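Local structure of putative rubredoxin reductase (Rhodopseudomonas palustris, 3FG2) at residues D77-E85 with E244-P252; A254-L263 with A272-V282. The protein binds FAD and probably passes electrons from NADH to a ferredoxin that serves the cytochrome P450 CYP199A2. All coordinates share one frame; numbering follows the deposited sequence.

Both contacts lie in the FAD-binding part of the pyridine nucleotide-disulphide oxidoreductase fold, with their centres about 16 Å apart. They come in series: contact 1 joins residues 77-85 to residues 244-252, whose closest ends are 159 residues apart, and contact 2 then pairs strand 257-259 with strand 277-281 across a short interval. Helix 244-248 is followed in the chain by strand 257-259, and the two contacts touch where Ala-246 packs on Ile-257. Each also reaches the cofactor at a different place. Residues 77-85 hold the adenine ring, while residues 272-282 hold the pyrophosphate and the ribityl chain, so the pair grips FAD at two separate points along its length.

Contact 1: residues D77-E85 with E244-P252. With FAD (flavin-adenine dinucleotide), chain B.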
loop_
_atom_site.group_PDB
_atom_site.type_symbol
_atom_site.label_atom_id
_atom_site.label_comp_id
_atom_site.label_asym_id
_atom_site.label_seq_id
_atom_site.Cartn_x
_atom_site.Cartn_y
_atom_site.Cartn_z
ATOM N N ASP A 77 -11.211 -17.628 -9.269
ATOM C CA ASP A 77 -10.282 -18.719 -8.987
ATOM C C ASP A 77 -8.939 -18.185 -8.486
ATOM O O ASP A 77 -8.834 -17.022 -8.096
ATOM C CB ASP A 77 -10.058 -19.557 -10.246
ATOM C CG ASP A 77 -9.893 -21.033 -9.938
ATOM O OD1 ASP A 77 -10.899 -21.665 -9.553
ATOM O OD2 ASP A 77 -8.766 -21.558 -10.069
ATOM N N ARG A 78 -7.916 -19.036 -8.509
ATOM C CA ARG A 78 -6.579 -18.656 -8.057
ATOM C C ARG A 78 -5.498 -19.407 -8.842
ATOM O O ARG A 78 -5.628 -20.607 -9.070
ATOM C CB ARG A 78 -6.435 -18.977 -6.566
ATOM C CG ARG A 78 -5.040 -18.787 -6.007
ATOM C CD ARG A 78 -4.920 -19.389 -4.609
ATOM N NE ARG A 78 -3.576 -19.232 -4.048
ATOM C CZ ARG A 78 -3.082 -18.085 -3.586
ATOM N NH1 ARG A 78 -3.822 -16.982 -3.606
ATOM N NH2 ARG A 78 -1.843 -18.039 -3.112
ATOM N N MET A 79 -4.441 -18.715 -9.265
ATOM C CA MET A 79 -3.375 -19.403 -9.988
ATOM C C MET A 79 -2.474 -20.056 -8.949
ATOM O O MET A 79 -2.240 -19.489 -7.880
ATOM C CB MET A 79 -2.554 -18.446 -10.875
ATOM C CG MET A 79 -1.504 -17.588 -10.167
ATOM S SD MET A 79 0.067 -17.437 -11.113
ATOM C CE MET A 79 -0.351 -16.322 -12.309
ATOM N N VAL A 80 -1.989 -21.253 -9.257
ATOM C CA VAL A 80 -1.126 -21.987 -8.343
ATOM C C VAL A 80 0.193 -22.382 -8.995
ATOM O O VAL A 80 1.178 -22.646 -8.307
ATOM C CB VAL A 80 -1.818 -23.265 -7.848
ATOM C CG1 VAL A 80 -3.047 -22.906 -7.028
ATOM C CG2 VAL A 80 -2.220 -24.127 -9.034
ATOM N N SER A 81 0.207 -22.415 -10.324
ATOM C CA SER A 81 1.399 -22.798 -11.066
ATOM C C SER A 81 1.458 -22.145 -12.443
ATOM O O SER A 81 0.433 -21.776 -13.010
ATOM C CB SER A 81 1.433 -24.320 -11.226
ATOM O OG SER A 81 2.525 -24.725 -12.034
ATOM N N ILE A 82 2.664 -22.009 -12.978
ATOM C CA ILE A 82 2.843 -21.413 -14.295
ATOM C C ILE A 82 3.715 -22.281 -15.206
ATOM O O ILE A 82 4.871 -22.575 -14.880
ATOM C CB ILE A 82 3.503 -20.030 -14.200
ATOM C CG1 ILE A 82 2.632 -19.090 -13.369
ATOM C CG2 ILE A 82 3.714 -19.466 -15.600
ATOM C CD1 ILE A 82 3.277 -17.757 -13.114
ATOM N N ASP A 83 3.155 -22.690 -16.345
ATOM C CA ASP A 83 3.893 -23.506 -17.306
ATOM C C ASP A 83 4.406 -22.566 -18.383
ATOM O O ASP A 83 3.755 -22.366 -19.405
ATOM C CB ASP A 83 2.979 -24.557 -17.945
ATOM C CG ASP A 83 3.740 -25.527 -18.843
ATOM O OD1 ASP A 83 4.891 -25.222 -19.228
ATOM O OD2 ASP A 83 3.179 -26.595 -19.170
ATOM N N ARG A 84 5.569 -21.978 -18.141
ATOM C CA ARG A 84 6.147 -21.038 -19.085
ATOM C C ARG A 84 6.357 -21.648 -20.462
ATOM O O ARG A 84 6.013 -21.031 -21.471
ATOM C CB ARG A 84 7.473 -20.504 -18.548
ATOM C CG ARG A 84 7.339 -19.653 -17.302
ATOM C CD ARG A 84 8.704 -19.400 -16.680
ATOM N NE ARG A 84 9.609 -18.710 -17.590
ATOM C CZ ARG A 84 10.918 -18.602 -17.396
ATOM N NH1 ARG A 84 11.473 -19.143 -16.321
ATOM N NH2 ARG A 84 11.668 -17.945 -18.270
ATOM N N GLU A 85 6.914 -22.855 -20.506
ATOM C CA GLU A 85 7.168 -23.515 -21.783
ATOM C C GLU A 85 5.879 -23.724 -22.573
ATOM O O GLU A 85 5.824 -23.443 -23.769
ATOM C CB GLU A 85 7.872 -24.857 -21.562
ATOM C CG GLU A 85 8.211 -25.596 -22.856
ATOM C CD GLU A 85 8.901 -26.938 -22.619
ATOM O OE1 GLU A 85 8.372 -27.756 -21.832
ATOM O OE2 GLU A 85 9.970 -27.179 -23.227
ATOM N N GLU A 244 6.278 -16.289 -4.649
ATOM C CA GLU A 244 6.433 -17.743 -4.645
ATOM C C GLU A 244 6.177 -18.456 -5.976
ATOM O O GLU A 244 7.090 -19.056 -6.549
ATOM C CB GLU A 244 5.550 -18.362 -3.557
ATOM C CG GLU A 244 6.027 -18.105 -2.129
ATOM C CD GLU A 244 6.109 -16.623 -1.768
ATOM O OE1 GLU A 244 5.223 -15.846 -2.190
ATOM O OE2 GLU A 244 7.053 -16.239 -1.042
ATOM N N ILE A 245 4.942 -18.397 -6.466
ATOM C CA ILE A 245 4.593 -19.051 -7.721
ATOM C C ILE A 245 5.518 -18.676 -8.881
ATOM O O ILE A 245 5.957 -19.544 -9.632
ATOM C CB ILE A 245 3.140 -18.742 -8.103
ATOM C CG1 ILE A 245 2.204 -19.329 -7.042
ATOM C CG2 ILE A 245 2.823 -19.323 -9.473
ATOM C CD1 ILE A 245 0.748 -18.955 -7.212
ATOM N N ALA A 246 5.820 -17.389 -9.022
ATOM C CA ALA A 246 6.699 -16.928 -10.090
ATOM C C ALA A 246 8.109 -17.505 -9.931
ATOM O O ALA A 246 8.769 -17.862 -10.914
ATOM C CB ALA A 246 6.754 -15.406 -10.091
ATOM N N ALA A 247 8.568 -17.587 -8.687
ATOM C CA ALA A 247 9.893 -18.122 -8.385
ATOM C C ALA A 247 9.903 -19.621 -8.653
ATOM O O ALA A 247 10.914 -20.189 -9.069
ATOM C CB ALA A 247 10.247 -17.849 -6.923
ATOM N N ALA A 248 8.762 -20.256 -8.410
ATOM C CA ALA A 248 8.625 -21.683 -8.629
ATOM C C ALA A 248 8.779 -21.981 -10.122
ATOM O O ALA A 248 9.200 -23.074 -10.508
ATOM C CB ALA A 248 7.263 -22.154 -8.129
ATOM N N ALA A 249 8.442 -21.002 -10.958
ATOM C CA ALA A 249 8.542 -21.170 -12.399
ATOM C C ALA A 249 9.908 -20.737 -12.916
ATOM O O ALA A 249 10.110 -20.598 -14.122
ATOM C CB ALA A 249 7.439 -20.379 -13.096
ATOM N N GLY A 250 10.848 -20.516 -12.008
ATOM C CA GLY A 250 12.180 -20.122 -12.428
ATOM C C GLY A 250 12.394 -18.640 -12.690
ATOM O O GLY A 250 13.511 -18.227 -13.038
ATOM N N LEU A 251 11.345 -17.834 -12.540
ATOM C CA LEU A 251 11.477 -16.394 -12.760
ATOM C C LEU A 251 12.243 -15.778 -11.593
ATOM O O LEU A 251 11.959 -16.068 -10.426
ATOM C CB LEU A 251 10.100 -15.743 -12.887
ATOM C CG LEU A 251 9.255 -16.213 -14.076
ATOM C CD1 LEU A 251 7.924 -15.469 -14.086
ATOM C CD2 LEU A 251 10.012 -15.968 -15.379
ATOM N N PRO A 252 13.246 -14.935 -11.892
ATOM C CA PRO A 252 14.030 -14.304 -10.824
ATOM C C PRO A 252 13.151 -13.500 -9.870
ATOM O O PRO A 252 12.225 -12.810 -10.296
ATOM C CB PRO A 252 15.014 -13.424 -11.591
ATOM C CG PRO A 252 15.205 -14.183 -12.873
ATOM C CD PRO A 252 13.792 -14.594 -13.215
HETATM P PA FAD B . -3.600 -5.716 -4.256
HETATM O O1A FAD B . -3.186 -6.263 -2.938
HETATM O O2A FAD B . -4.542 -4.748 -4.349
HETATM O O5B FAD B . -4.293 -6.955 -4.847
HETATM C C5B FAD B . -3.659 -8.265 -5.005
HETATM C C4B FAD B . -4.831 -9.213 -5.341
HETATM O O4B FAD B . -4.244 -10.425 -5.950
HETATM C C3B FAD B . -5.652 -9.711 -4.138
HETATM O O3B FAD B . -7.038 -9.648 -4.263
HETATM C C2B FAD B . -5.055 -11.068 -3.896
HETATM O O2B FAD B . -5.866 -11.908 -3.134
HETATM C C1B FAD B . -4.905 -11.562 -5.304
HETATM N N9A FAD B . -3.970 -12.665 -5.537
HETATM C C8A FAD B . -2.774 -12.884 -4.903
HETATM N N7A FAD B . -2.155 -13.978 -5.330
HETATM C C5A FAD B . -2.976 -14.502 -6.286
HETATM C C6A FAD B . -2.859 -15.710 -7.133
HETATM N N6A FAD B . -1.850 -16.549 -7.094
HETATM N N1A FAD B . -3.914 -15.913 -8.001
HETATM C C2A FAD B . -4.990 -15.060 -8.076
HETATM N N3A FAD B . -5.173 -13.939 -7.339
HETATM C C4A FAD B . -4.137 -13.700 -6.454
HETATM N N1 FAD B . -2.104 3.119 -0.954
HETATM C C2 FAD B . -2.225 4.433 -1.146
HETATM O O2 FAD B . -1.630 4.992 -2.017
HETATM N N3 FAD B . -3.074 5.245 -0.325
HETATM C C4 FAD B . -3.818 4.701 0.707
HETATM O O4 FAD B . -4.533 5.421 1.380
HETATM C C4X FAD B . -3.697 3.262 0.924
HETATM N N5 FAD B . -4.407 2.670 1.914
HETATM C C5X FAD B . -4.277 1.304 2.088
HETATM C C6 FAD B . -5.042 0.698 3.125
HETATM C C7 FAD B . -4.985 -0.659 3.369
HETATM C C7M FAD B . -5.820 -1.255 4.485
HETATM C C8 FAD B . -4.116 -1.511 2.548
HETATM C C8M FAD B . -4.006 -3.005 2.757
HETATM C C9 FAD B . -3.350 -0.921 1.521
HETATM C C9A FAD B . -3.425 0.473 1.282
HETATM N N10 FAD B . -2.675 1.146 0.230
HETATM C C10 FAD B . -2.797 2.494 0.040
HETATM C "C1'" FAD B . -1.794 0.306 -0.620
HETATM C "C2'" FAD B . -2.565 -0.182 -1.884
HETATM O "O2'" FAD B . -3.734 -0.847 -1.459
HETATM C "C3'" FAD B . -1.649 -1.108 -2.658
HETATM O "O3'" FAD B . -0.497 -0.390 -3.088
HETATM C "C4'" FAD B . -2.380 -1.664 -3.868
HETATM O "O4'" FAD B . -3.564 -2.395 -3.454
HETATM C "C5'" FAD B . -1.444 -2.586 -4.611
HETATM O "O5'" FAD B . -2.252 -3.176 -5.833
HETATM P P FAD B . -1.980 -4.583 -6.284
HETATM O O1P FAD B . -2.948 -4.720 -7.494
HETATM O O2P FAD B . -0.640 -4.846 -6.568
HETATM O O3P FAD B . -2.362 -5.537 -5.239
#
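The carbonyl O of Ala-249 takes a nearly straight hydrogen bond from Arg-84 NH1 (3.0 Å, 169° at the hydrogen), lying in the guanidinium plane at its edge. One face of the same group is covered by Leu-251, whose CD2 sits 3.4 Å from Arg-84 CZ, over the centre. A bend at chi3 (60°) turns the guanidinium into this position, and NE adds a salt bridge to Asp-267. With an alanine here, the Ala-249 carbonyl would probably lose this donor, Asp-267 its cationic mate and Leu-251 CD2 the flat group it packs against. The helix ends at this point in a Schellman motif, with Gly-250 at positive phi as C-prime residue.

One turn back in the helix, Ile-245 drives its branches against the strand: CG2 meets Met-79 SD at 3.7 Å and Ile-82 CG1 at 3.9 Å, while CD1 lies near the adenine amino group of FAD. FAD N6A donates to Met-79 O (3.1 Å), and Met-79 N donates to FAD N1A (3.1 Å), so one residue reads the adenine edge through its backbone. The Arg-78 guanidinium lies over the adenine and forms a salt bridge with Asp-34.

Strand 79-83 is an outer strand of a three-stranded antiparallel sheet, joined to strand 88-91 through a classic beta bulge at Val-80 and Ser-81; Met-79, Ile-82 and Ala-246 also pack on strand 101-104.

Contact 2: residues A254-L263 with A272-V282; sequences AAGIIVDQQL and AIGDCALFESV. With FAD (flavin-adenine dinucleotide), chain B.
Strands 257-259 and 277-281 run parallel, their axes 4.6 Å apart at closest approach and inclined by 21°. Ile-257 N donates to Cys-276 O, and Leu-278 N returns a bond to Ile-257 O (2.9 Å); both are straight, at 175°. Val-259 N to Leu-278 O continues the ladder, and beyond it Glu-280 N to Val-259 O is weak. After a type I turn from Asp-260 to Leu-263, in which Asp-260 OD1 closes an Asx turn on Gln-262 N, Leu-263 O accepts from Ala-272 N (3.2 Å).

Ile-257 and Val-259 project from the same face of the pair, and both meet Ala-272 CB. The closer is Val-259 CG1, at a tight 3.4 Å, while its CG2 presses on Phe-279 CB at 3.5 Å. Leu-263 lies beside Phe-279, pointing the same way, with CD2 3.6 Å from Phe-279 CB. From the other face Leu-278 extends with CG anti to the backbone N (chi1 -158°), which brings CD1 against both Ala-254 CB (3.8 Å) and Ile-258 CG1. At the far end the extended Gln-261 crosses Val-282 at about a right angle.

The turn before strand 277-281 serves the cofactor: Asp-275 N donates to FAD O2P (3.0 Å), and its OD1 accepts from the ribityl O3'. Gly-274, with no side chain, passes close to that phosphate.

Strand 277-281 is the middle of a three-stranded mixed sheet, flanked by 257-259 and 286-288; helix 293-306 packs on Leu-263, Ile-273 and Phe-279, and strand 101-104 meets Ile-257 and Ile-273.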
loop_
_atom_site.group_PDB
_atom_site.type_symbol
_atom_site.label_atom_id
_atom_site.label_comp_id
_atom_site.label_asym_id
_atom_site.label_seq_id
_atom_site.Cartn_x
_atom_site.Cartn_y
_atom_site.Cartn_z
ATOM N N ALA A 254 13.116 -11.589 -5.599
ATOM C CA ALA A 254 13.846 -11.167 -4.413
ATOM C C ALA A 254 12.717 -10.588 -3.582
ATOM O O ALA A 254 11.721 -11.277 -3.351
ATOM C CB ALA A 254 14.871 -10.103 -4.765
ATOM N N ALA A 255 12.851 -9.341 -3.143
ATOM C CA ALA A 255 11.782 -8.698 -2.391
ATOM C C ALA A 255 10.788 -8.195 -3.447
ATOM O O ALA A 255 10.544 -6.996 -3.572
ATOM C CB ALA A 255 12.333 -7.536 -1.583
ATOM N N GLY A 256 10.238 -9.134 -4.210
ATOM C CA GLY A 256 9.298 -8.822 -5.269
ATOM C C GLY A 256 9.695 -9.592 -6.518
ATOM O O GLY A 256 10.772 -10.196 -6.561
ATOM N N ILE A 257 8.824 -9.599 -7.525
ATOM C CA ILE A 257 9.112 -10.290 -8.781
ATOM C C ILE A 257 9.924 -9.326 -9.644
ATOM O O ILE A 257 9.451 -8.246 -9.994
ATOM C CB ILE A 257 7.811 -10.664 -9.527
ATOM C CG1 ILE A 257 6.861 -11.395 -8.578
ATOM C CG2 ILE A 257 8.130 -11.551 -10.736
ATOM C CD1 ILE A 257 5.530 -11.767 -9.207
ATOM N N ILE A 258 11.145 -9.717 -9.989
ATOM C CA ILE A 258 12.023 -8.861 -10.777
ATOM C C ILE A 258 11.576 -8.626 -12.216
ATOM O O ILE A 258 11.231 -9.562 -12.938
ATOM C CB ILE A 258 13.472 -9.403 -10.767
ATOM C CG1 ILE A 258 14.044 -9.306 -9.347
ATOM C CG2 ILE A 258 14.345 -8.599 -11.722
ATOM C CD1 ILE A 258 15.378 -10.020 -9.164
ATOM N N VAL A 259 11.585 -7.352 -12.607
ATOM C CA VAL A 259 11.192 -6.923 -13.947
ATOM C C VAL A 259 12.079 -5.751 -14.392
ATOM O O VAL A 259 12.636 -5.041 -13.555
ATOM C CB VAL A 259 9.697 -6.489 -13.975
ATOM C CG1 VAL A 259 8.800 -7.666 -13.612
ATOM C CG2 VAL A 259 9.466 -5.342 -13.006
ATOM N N ASP A 260 12.219 -5.558 -15.704
ATOM C CA ASP A 260 13.046 -4.467 -16.222
ATOM C C ASP A 260 12.281 -3.146 -16.335
ATOM O O ASP A 260 11.193 -3.009 -15.783
ATOM C CB ASP A 260 13.648 -4.836 -17.590
ATOM C CG ASP A 260 12.593 -5.141 -18.645
ATOM O OD1 ASP A 260 11.415 -4.747 -18.470
ATOM O OD2 ASP A 260 12.957 -5.772 -19.666
ATOM N N GLN A 261 12.853 -2.179 -17.049
ATOM C CA GLN A 261 12.227 -0.868 -17.221
ATOM C C GLN A 261 10.806 -0.936 -17.767
ATOM O O GLN A 261 9.985 -0.061 -17.496
ATOM C CB GLN A 261 13.063 0.001 -18.157
ATOM C CG GLN A 261 14.433 0.348 -17.626
ATOM C CD GLN A 261 15.283 1.098 -18.641
ATOM O OE1 GLN A 261 16.421 1.474 -18.351
ATOM N NE2 GLN A 261 14.737 1.317 -19.836
ATOM N N GLN A 262 10.514 -1.971 -18.541
ATOM C CA GLN A 262 9.190 -2.099 -19.121
ATOM C C GLN A 262 8.282 -3.036 -18.348
ATOM O O GLN A 262 7.227 -3.441 -18.843
ATOM C CB GLN A 262 9.307 -2.533 -20.582
ATOM C CG GLN A 262 9.694 -1.384 -21.508
ATOM C CD GLN A 262 10.112 -1.853 -22.887
ATOM O OE1 GLN A 262 9.508 -2.766 -23.459
ATOM N NE2 GLN A 262 11.143 -1.221 -23.438
ATOM N N LEU A 263 8.698 -3.367 -17.128
ATOM C CA LEU A 263 7.933 -4.236 -16.241
ATOM C C LEU A 263 7.784 -5.653 -16.787
ATOM O O LEU A 263 6.776 -6.325 -16.555
ATOM C CB LEU A 263 6.560 -3.605 -15.964
ATOM C CG LEU A 263 6.676 -2.109 -15.617
ATOM C CD1 LEU A 263 5.306 -1.491 -15.389
ATOM C CD2 LEU A 263 7.546 -1.957 -14.386
ATOM N N ALA A 272 5.027 -8.206 -14.571
ATOM C CA ALA A 272 4.665 -8.113 -13.155
ATOM C C ALA A 272 4.418 -6.642 -12.844
ATOM O O ALA A 272 5.216 -5.785 -13.222
ATOM C CB ALA A 272 5.783 -8.658 -12.280
ATOM N N ILE A 273 3.311 -6.352 -12.166
ATOM C CA ILE A 273 2.960 -4.979 -11.825
ATOM C C ILE A 273 2.388 -4.863 -10.409
ATOM O O ILE A 273 1.847 -5.831 -9.858
ATOM C CB ILE A 273 1.892 -4.419 -12.792
ATOM C CG1 ILE A 273 0.649 -5.311 -12.752
ATOM C CG2 ILE A 273 2.446 -4.328 -14.204
ATOM C CD1 ILE A 273 -0.505 -4.785 -13.558
ATOM N N GLY A 274 2.504 -3.665 -9.835
ATOM C CA GLY A 274 1.970 -3.425 -8.508
ATOM C C GLY A 274 2.880 -3.760 -7.345
ATOM O O GLY A 274 4.099 -3.788 -7.467
ATOM N N ASP A 275 2.271 -4.014 -6.199
ATOM C CA ASP A 275 3.019 -4.338 -4.997
ATOM C C ASP A 275 3.969 -5.523 -5.160
ATOM O O ASP A 275 5.002 -5.577 -4.498
ATOM C CB ASP A 275 2.052 -4.622 -3.848
ATOM C CG ASP A 275 1.461 -3.358 -3.250
ATOM O OD1 ASP A 275 1.627 -2.266 -3.840
ATOM O OD2 ASP A 275 0.824 -3.463 -2.179
ATOM N N CYS A 276 3.632 -6.460 -6.043
ATOM C CA CYS A 276 4.462 -7.650 -6.227
ATOM C C CYS A 276 5.694 -7.448 -7.091
ATOM O O CYS A 276 6.584 -8.303 -7.115
ATOM C CB CYS A 276 3.628 -8.793 -6.823
ATOM S SG CYS A 276 3.364 -8.713 -8.634
ATOM N N ALA A 277 5.761 -6.315 -7.784
ATOM C CA ALA A 277 6.876 -6.050 -8.690
ATOM C C ALA A 277 8.081 -5.260 -8.166
ATOM O O ALA A 277 7.933 -4.206 -7.542
ATOM C CB ALA A 277 6.339 -5.385 -9.960
ATOM N N LEU A 278 9.273 -5.789 -8.449
ATOM C CA LEU A 278 10.547 -5.174 -8.071
ATOM C C LEU A 278 11.128 -4.715 -9.416
ATOM O O LEU A 278 11.915 -5.424 -10.051
ATOM C CB LEU A 278 11.471 -6.216 -7.431
ATOM C CG LEU A 278 12.603 -5.731 -6.520
ATOM C CD1 LEU A 278 13.529 -6.909 -6.219
ATOM C CD2 LEU A 278 13.384 -4.591 -7.172
ATOM N N PHE A 279 10.727 -3.522 -9.838
ATOM C CA PHE A 279 11.128 -2.972 -11.123
ATOM C C PHE A 279 12.378 -2.107 -11.177
ATOM O O PHE A 279 12.848 -1.570 -10.172
ATOM C CB PHE A 279 9.966 -2.165 -11.694
ATOM C CG PHE A 279 9.664 -0.919 -10.916
ATOM C CD1 PHE A 279 10.110 0.320 -11.364
ATOM C CD2 PHE A 279 8.954 -0.988 -9.717
ATOM C CE1 PHE A 279 9.849 1.485 -10.625
ATOM C CE2 PHE A 279 8.688 0.158 -8.973
ATOM C CZ PHE A 279 9.132 1.401 -9.425
ATOM N N GLU A 280 12.894 -1.966 -12.390
ATOM C CA GLU A 280 14.066 -1.156 -12.653
ATOM C C GLU A 280 13.551 0.256 -12.916
ATOM O O GLU A 280 12.719 0.451 -13.797
ATOM C CB GLU A 280 14.789 -1.703 -13.887
ATOM C CG GLU A 280 16.024 -0.914 -14.291
ATOM C CD GLU A 280 16.677 -1.446 -15.559
ATOM O OE1 GLU A 280 17.641 -0.804 -16.034
ATOM O OE2 GLU A 280 16.232 -2.499 -16.079
ATOM N N SER A 281 14.034 1.230 -12.150
ATOM C CA SER A 281 13.607 2.626 -12.301
ATOM C C SER A 281 14.624 3.533 -13.007
ATOM O O SER A 281 15.649 3.902 -12.423
ATOM C CB SER A 281 13.284 3.219 -10.923
ATOM O OG SER A 281 13.023 4.613 -11.007
ATOM N N VAL A 282 14.332 3.902 -14.253
ATOM C CA VAL A 282 15.231 4.778 -15.006
ATOM C C VAL A 282 15.435 6.090 -14.267
ATOM O O VAL A 282 16.565 6.557 -14.109
ATOM C CB VAL A 282 14.683 5.129 -16.421
ATOM C CG1 VAL A 282 14.893 3.972 -17.369
ATOM C CG2 VAL A 282 13.203 5.498 -16.332
HETATM P PA FAD B . -3.600 -5.716 -4.256
HETATM O O1A FAD B . -3.186 -6.263 -2.938
HETATM O O2A FAD B . -4.542 -4.748 -4.349
HETATM O O5B FAD B . -4.293 -6.955 -4.847
HETATM C C5B FAD B . -3.659 -8.265 -5.005
HETATM C C4B FAD B . -4.831 -9.213 -5.341
HETATM O O4B FAD B . -4.244 -10.425 -5.950
HETATM C C3B FAD B . -5.652 -9.711 -4.138
HETATM O O3B FAD B . -7.038 -9.648 -4.263
HETATM C C2B FAD B . -5.055 -11.068 -3.896
HETATM O O2B FAD B . -5.866 -11.908 -3.134
HETATM C C1B FAD B . -4.905 -11.562 -5.304
HETATM N N9A FAD B . -3.970 -12.665 -5.537
HETATM C C8A FAD B . -2.774 -12.884 -4.903
HETATM N N7A FAD B . -2.155 -13.978 -5.330
HETATM C C5A FAD B . -2.976 -14.502 -6.286
HETATM C C6A FAD B . -2.859 -15.710 -7.133
HETATM N N6A FAD B . -1.850 -16.549 -7.094
HETATM N N1A FAD B . -3.914 -15.913 -8.001
HETATM C C2A FAD B . -4.990 -15.060 -8.076
HETATM N N3A FAD B . -5.173 -13.939 -7.339
HETATM C C4A FAD B . -4.137 -13.700 -6.454
HETATM N N1 FAD B . -2.104 3.119 -0.954
HETATM C C2 FAD B . -2.225 4.433 -1.146
HETATM O O2 FAD B . -1.630 4.992 -2.017
HETATM N N3 FAD B . -3.074 5.245 -0.325
HETATM C C4 FAD B . -3.818 4.701 0.707
HETATM O O4 FAD B . -4.533 5.421 1.380
HETATM C C4X FAD B . -3.697 3.262 0.924
HETATM N N5 FAD B . -4.407 2.670 1.914
HETATM C C5X FAD B . -4.277 1.304 2.088
HETATM C C6 FAD B . -5.042 0.698 3.125
HETATM C C7 FAD B . -4.985 -0.659 3.369
HETATM C C7M FAD B . -5.820 -1.255 4.485
HETATM C C8 FAD B . -4.116 -1.511 2.548
HETATM C C8M FAD B . -4.006 -3.005 2.757
HETATM C C9 FAD B . -3.350 -0.921 1.521
HETATM C C9A FAD B . -3.425 0.473 1.282
HETATM N N10 FAD B . -2.675 1.146 0.230
HETATM C C10 FAD B . -2.797 2.494 0.040
HETATM C "C1'" FAD B . -1.794 0.306 -0.620
HETATM C "C2'" FAD B . -2.565 -0.182 -1.884
HETATM O "O2'" FAD B . -3.734 -0.847 -1.459
HETATM C "C3'" FAD B . -1.649 -1.108 -2.658
HETATM O "O3'" FAD B . -0.497 -0.390 -3.088
HETATM C "C4'" FAD B . -2.380 -1.664 -3.868
HETATM O "O4'" FAD B . -3.564 -2.395 -3.454
HETATM C "C5'" FAD B . -1.444 -2.586 -4.611
HETATM O "O5'" FAD B . -2.252 -3.176 -5.833
HETATM P P FAD B . -1.980 -4.583 -6.284
HETATM O O1P FAD B . -2.948 -4.720 -7.494
HETATM O O2P FAD B . -0.640 -4.846 -6.568
HETATM O O3P FAD B . -2.362 -5.537 -5.239
#